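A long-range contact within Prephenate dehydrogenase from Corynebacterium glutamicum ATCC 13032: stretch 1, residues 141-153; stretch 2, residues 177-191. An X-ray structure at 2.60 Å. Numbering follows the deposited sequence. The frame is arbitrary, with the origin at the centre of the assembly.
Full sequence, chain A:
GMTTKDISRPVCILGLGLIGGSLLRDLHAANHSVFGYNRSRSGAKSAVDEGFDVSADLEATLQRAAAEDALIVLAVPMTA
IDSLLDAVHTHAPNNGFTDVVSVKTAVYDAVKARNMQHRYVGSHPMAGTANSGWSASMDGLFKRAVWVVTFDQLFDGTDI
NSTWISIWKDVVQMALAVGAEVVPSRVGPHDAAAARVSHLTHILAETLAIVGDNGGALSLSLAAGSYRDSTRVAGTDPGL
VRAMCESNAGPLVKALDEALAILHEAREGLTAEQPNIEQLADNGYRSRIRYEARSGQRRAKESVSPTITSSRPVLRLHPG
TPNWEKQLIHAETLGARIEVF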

# COMPACT_ATOMS: atom_id res chain seq x y z
N LEU A 141 -7.00 -18.62 -9.02
CA LEU A 141 -6.74 -17.72 -7.89
C LEU A 141 -5.43 -18.05 -7.19
O LEU A 141 -4.70 -17.15 -6.75
CB LEU A 141 -7.88 -17.80 -6.87
CG LEU A 141 -7.71 -17.01 -5.57
CD1 LEU A 141 -7.67 -15.51 -5.83
CD2 LEU A 141 -8.80 -17.37 -4.58
N PHE A 142 -5.13 -19.34 -7.10
CA PHE A 142 -4.00 -19.84 -6.33
C PHE A 142 -2.71 -20.02 -7.13
O PHE A 142 -1.68 -20.37 -6.55
CB PHE A 142 -4.39 -21.17 -5.69
CG PHE A 142 -5.65 -21.10 -4.89
CD1 PHE A 142 -5.65 -20.49 -3.64
CD2 PHE A 142 -6.83 -21.63 -5.38
CE1 PHE A 142 -6.82 -20.41 -2.89
CE2 PHE A 142 -8.00 -21.56 -4.64
CZ PHE A 142 -7.99 -20.95 -3.40
N LYS A 143 -2.76 -19.81 -8.45
CA LYS A 143 -1.58 -19.98 -9.28
C LYS A 143 -0.48 -19.05 -8.77
O LYS A 143 -0.68 -17.84 -8.64
CB LYS A 143 -1.88 -19.72 -10.76
N ARG A 144 0.66 -19.65 -8.42
CA ARG A 144 1.83 -18.92 -7.92
C ARG A 144 1.55 -18.17 -6.61
O ARG A 144 2.32 -17.27 -6.23
CB ARG A 144 2.42 -17.98 -9.00
CG ARG A 144 2.90 -18.69 -10.29
N ALA A 145 0.47 -18.55 -5.91
CA ALA A 145 0.14 -17.98 -4.60
C ALA A 145 0.69 -18.92 -3.55
O ALA A 145 0.81 -20.13 -3.80
CB ALA A 145 -1.36 -17.85 -4.44
N VAL A 146 1.03 -18.39 -2.38
CA VAL A 146 1.52 -19.23 -1.30
C VAL A 146 0.33 -19.89 -0.61
O VAL A 146 -0.70 -19.26 -0.39
CB VAL A 146 2.29 -18.43 -0.23
CG1 VAL A 146 2.69 -19.37 0.93
CG2 VAL A 146 3.50 -17.73 -0.82
N TRP A 147 0.48 -21.17 -0.28
CA TRP A 147 -0.53 -21.92 0.46
C TRP A 147 0.22 -22.57 1.61
O TRP A 147 0.97 -23.52 1.41
CB TRP A 147 -1.19 -22.97 -0.44
CG TRP A 147 -2.42 -23.64 0.11
CD1 TRP A 147 -2.53 -24.27 1.31
CD2 TRP A 147 -3.69 -23.81 -0.55
NE1 TRP A 147 -3.80 -24.78 1.46
CE2 TRP A 147 -4.53 -24.52 0.33
CE3 TRP A 147 -4.20 -23.41 -1.79
CZ2 TRP A 147 -5.85 -24.85 0.02
CZ3 TRP A 147 -5.52 -23.75 -2.10
CH2 TRP A 147 -6.33 -24.45 -1.20
N VAL A 148 0.05 -22.05 2.82
CA VAL A 148 0.68 -22.64 3.98
C VAL A 148 -0.02 -23.96 4.35
O VAL A 148 -1.25 -24.03 4.34
CB VAL A 148 0.68 -21.70 5.20
CG1 VAL A 148 1.26 -22.41 6.44
CG2 VAL A 148 1.44 -20.42 4.88
N VAL A 149 0.77 -24.98 4.64
CA VAL A 149 0.26 -26.25 5.16
C VAL A 149 1.00 -26.55 6.45
O VAL A 149 2.23 -26.58 6.47
CB VAL A 149 0.44 -27.40 4.17
CG1 VAL A 149 0.09 -28.72 4.84
CG2 VAL A 149 -0.41 -27.17 2.95
N THR A 150 0.26 -26.79 7.53
CA THR A 150 0.87 -27.03 8.83
C THR A 150 1.33 -28.47 9.03
O THR A 150 1.01 -29.36 8.24
CB THR A 150 -0.09 -26.66 9.96
OG1 THR A 150 -1.28 -27.44 9.83
CG2 THR A 150 -0.42 -25.17 9.88
N PHE A 151 2.09 -28.68 10.10
CA PHE A 151 2.65 -29.98 10.45
C PHE A 151 3.00 -30.08 11.95
O PHE A 151 3.95 -30.75 12.32
CB PHE A 151 3.90 -30.27 9.59
CG PHE A 151 5.03 -29.29 9.79
CD1 PHE A 151 5.08 -28.10 9.07
CD2 PHE A 151 6.07 -29.57 10.67
CE1 PHE A 151 6.13 -27.20 9.25
CE2 PHE A 151 7.12 -28.67 10.86
CZ PHE A 151 7.15 -27.49 10.15
N ASP A 152 2.22 -29.43 12.81
CA ASP A 152 2.54 -29.41 14.24
C ASP A 152 2.54 -30.80 14.87
O ASP A 152 3.35 -31.09 15.75
CB ASP A 152 1.58 -28.51 15.02
CG ASP A 152 1.55 -27.08 14.50
OD1 ASP A 152 0.95 -26.85 13.43
OD2 ASP A 152 2.12 -26.20 15.18
N GLN A 153 1.62 -31.66 14.41
CA GLN A 153 1.47 -33.01 14.94
C GLN A 153 2.77 -33.82 14.93
O GLN A 153 2.95 -34.71 15.76
CB GLN A 153 0.37 -33.79 14.20
CG GLN A 153 -1.08 -33.37 14.52
CD GLN A 153 -1.58 -32.22 13.66
OE1 GLN A 153 -0.80 -31.35 13.26
NE2 GLN A 153 -2.88 -32.20 13.39
N ALA A 177 -1.91 -29.10 -6.77
CA ALA A 177 -2.80 -29.35 -7.92
C ALA A 177 -3.43 -28.08 -8.52
O ALA A 177 -3.79 -28.07 -9.70
CB ALA A 177 -3.89 -30.35 -7.54
N VAL A 178 -3.56 -27.01 -7.71
CA VAL A 178 -4.12 -25.73 -8.17
C VAL A 178 -3.06 -24.60 -8.29
O VAL A 178 -3.34 -23.41 -8.04
CB VAL A 178 -5.31 -25.28 -7.24
CG1 VAL A 178 -6.38 -26.36 -7.20
CG2 VAL A 178 -4.82 -24.96 -5.83
N GLY A 179 -1.84 -25.00 -8.67
CA GLY A 179 -0.74 -24.07 -8.91
C GLY A 179 -0.17 -23.31 -7.72
O GLY A 179 0.54 -22.32 -7.91
N ALA A 180 -0.44 -23.74 -6.50
CA ALA A 180 0.08 -23.02 -5.34
C ALA A 180 1.51 -23.42 -5.01
O ALA A 180 2.02 -24.42 -5.50
CB ALA A 180 -0.80 -23.23 -4.13
N GLU A 181 2.14 -22.60 -4.19
CA GLU A 181 3.46 -22.88 -3.68
C GLU A 181 3.23 -23.23 -2.21
O GLU A 181 2.83 -22.38 -1.43
CB GLU A 181 4.37 -21.66 -3.83
CG GLU A 181 4.52 -21.18 -5.28
CD GLU A 181 5.58 -20.08 -5.45
OE1 GLU A 181 6.09 -19.54 -4.44
OE2 GLU A 181 5.91 -19.76 -6.62
N VAL A 182 3.44 -24.50 -1.86
CA VAL A 182 3.17 -24.95 -0.50
C VAL A 182 4.35 -24.63 0.40
O VAL A 182 5.43 -25.12 0.18
CB VAL A 182 2.89 -26.45 -0.41
CG1 VAL A 182 2.59 -26.83 1.03
CG2 VAL A 182 1.73 -26.84 -1.34
N VAL A 183 4.11 -23.80 1.41
CA VAL A 183 5.11 -23.47 2.42
C VAL A 183 4.67 -24.12 3.72
O VAL A 183 3.58 -23.86 4.20
CB VAL A 183 5.18 -21.95 2.67
CG1 VAL A 183 6.14 -21.64 3.79
CG2 VAL A 183 5.58 -21.25 1.42
N PRO A 184 5.52 -24.98 4.29
CA PRO A 184 5.12 -25.60 5.53
C PRO A 184 5.44 -24.70 6.71
O PRO A 184 6.46 -24.01 6.70
CB PRO A 184 5.98 -26.85 5.57
CG PRO A 184 7.24 -26.43 4.91
CD PRO A 184 6.86 -25.41 3.88
N SER A 185 4.57 -24.69 7.72
CA SER A 185 4.81 -23.91 8.94
C SER A 185 4.03 -24.45 10.12
O SER A 185 2.92 -24.92 9.95
CB SER A 185 4.45 -22.44 8.72
OG SER A 185 4.56 -21.69 9.93
N ARG A 186 4.60 -24.39 11.31
CA ARG A 186 3.83 -24.70 12.51
C ARG A 186 2.98 -23.48 12.82
O ARG A 186 3.16 -22.41 12.21
CB ARG A 186 4.75 -25.06 13.67
CG ARG A 186 5.40 -26.42 13.49
CD ARG A 186 6.59 -26.62 14.41
NE ARG A 186 7.65 -25.64 14.17
CZ ARG A 186 8.85 -25.66 14.74
NH1 ARG A 186 9.18 -26.64 15.57
NH2 ARG A 186 9.73 -24.72 14.47
N VAL A 187 2.07 -23.63 13.78
CA VAL A 187 1.09 -22.57 14.08
C VAL A 187 1.68 -21.27 14.66
O VAL A 187 1.19 -20.20 14.35
CB VAL A 187 -0.03 -23.07 15.01
CG1 VAL A 187 -0.81 -24.18 14.34
CG2 VAL A 187 0.55 -23.51 16.35
N GLY A 188 2.71 -21.38 15.49
CA GLY A 188 3.31 -20.21 16.13
C GLY A 188 4.09 -19.32 15.18
O GLY A 188 3.87 -18.11 15.14
N PRO A 189 5.03 -19.92 14.43
CA PRO A 189 5.79 -19.21 13.41
C PRO A 189 4.89 -18.56 12.36
O PRO A 189 5.19 -17.46 11.89
CB PRO A 189 6.64 -20.31 12.79
CG PRO A 189 6.85 -21.26 13.91
CD PRO A 189 5.54 -21.29 14.62
N HIS A 190 3.80 -19.23 12.01
CA HIS A 190 2.84 -18.69 11.04
C HIS A 190 2.09 -17.46 11.55
O HIS A 190 2.00 -16.45 10.86
CB HIS A 190 1.81 -19.75 10.65
CG HIS A 190 0.68 -19.21 9.84
ND1 HIS A 190 -0.43 -18.61 10.40
CD2 HIS A 190 0.49 -19.18 8.50
CE1 HIS A 190 -1.26 -18.24 9.45
NE2 HIS A 190 -0.73 -18.57 8.28
N ASP A 191 1.51 -17.58 12.74
CA ASP A 191 0.75 -16.47 13.31
C ASP A 191 1.68 -15.27 13.57
O ASP A 191 1.27 -14.12 13.42
CB ASP A 191 0.03 -16.88 14.60
CG ASP A 191 -1.11 -17.87 14.36
OD1 ASP A 191 -1.48 -18.14 13.20
OD2 ASP A 191 -1.64 -18.38 15.38

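The shortest polar link joins two loops: R144 N donates to G179 O at 2.7 Å, just before the strands pair. R144 follows K143 in the type II turn from F142 to A145, which A145 N closes on F142 O at 2.9 Å. The turn leaves the amide of R144 free to face the other stretch. G179 has a positive phi, a conformation glycine favours, and a CB there would point at the turn, about 3.2 Å from K143 CA. The backbones come close here, K143 CA lying 4.2 Å from G179 CA.

At the far end, a side chain takes over from the backbone. D152 OD2 accepts from V187 N at 2.9 Å and a nearly straight 174°. V187 begins a helix, R186 being its N-cap residue, and the first amides of a helix lack carbonyl partners from a preceding turn; an aspartate from a distant stretch supplies an acceptor for one. S185 OG, also near the helix start, donates to R186 O at 2.8 Å.

Between these two anchors runs a parallel pairing of strands 146-149 and 181-184. The alternation is regular: E181 N gives to A145 O at 2.8 Å, and E181 O takes from W147 N at 2.9 Å; V183 N then gives to W147 O at 3.2 Å, and V183 O takes from V149 N at 3.1 Å. S185 N closes the ladder on V149 O at 3.3 Å. In this pattern one residue of the second stretch bonds to both neighbours of its register partner, so E181 brackets V146 and V183 brackets V148. The rule also accommodates a proline: P184, paired with V149, sits where no amide hydrogen is asked of it. Weaker CA-H...O contacts fill the gaps, as from V182 CA to W147 O and from P184 CA to V149 O, both 3.2 Å.

Side chains sort by parity. V146, V148, E181 and V183 share one face, where V146 CG1 meets V183 CG2 at 3.5 Å and V148 CG1 reaches H190 CD2 at 3.9 Å, tying the following helix to that side of the sheet. W147, V149, V182 and P184 occupy the other face; there V149 CG2 packs on V182 CG1 at 3.6 Å. W147 reaches back toward the start of the second stretch, its CB 3.7 Å from A180 CB and its CZ3 4.0 Å from V178 CG2. The same V178 CG2 lies 3.8 Å from F142 CB, so one methyl serves two aromatic residues.

Beyond the ladder, F151 covers the passage from strand to helix. R186 CG lies over the face of its ring, 4.1 Å from the centroid in a CH-pi contact, while the ring edge meets the backbone, with F151 CE1 3.3 Å from S185 N; F151 CE1 also packs on P184 CB at 3.7 Å. The arginine thus offers its aliphatic stem to the aromatic ring, while its NE and NH2 bond elsewhere in the structure.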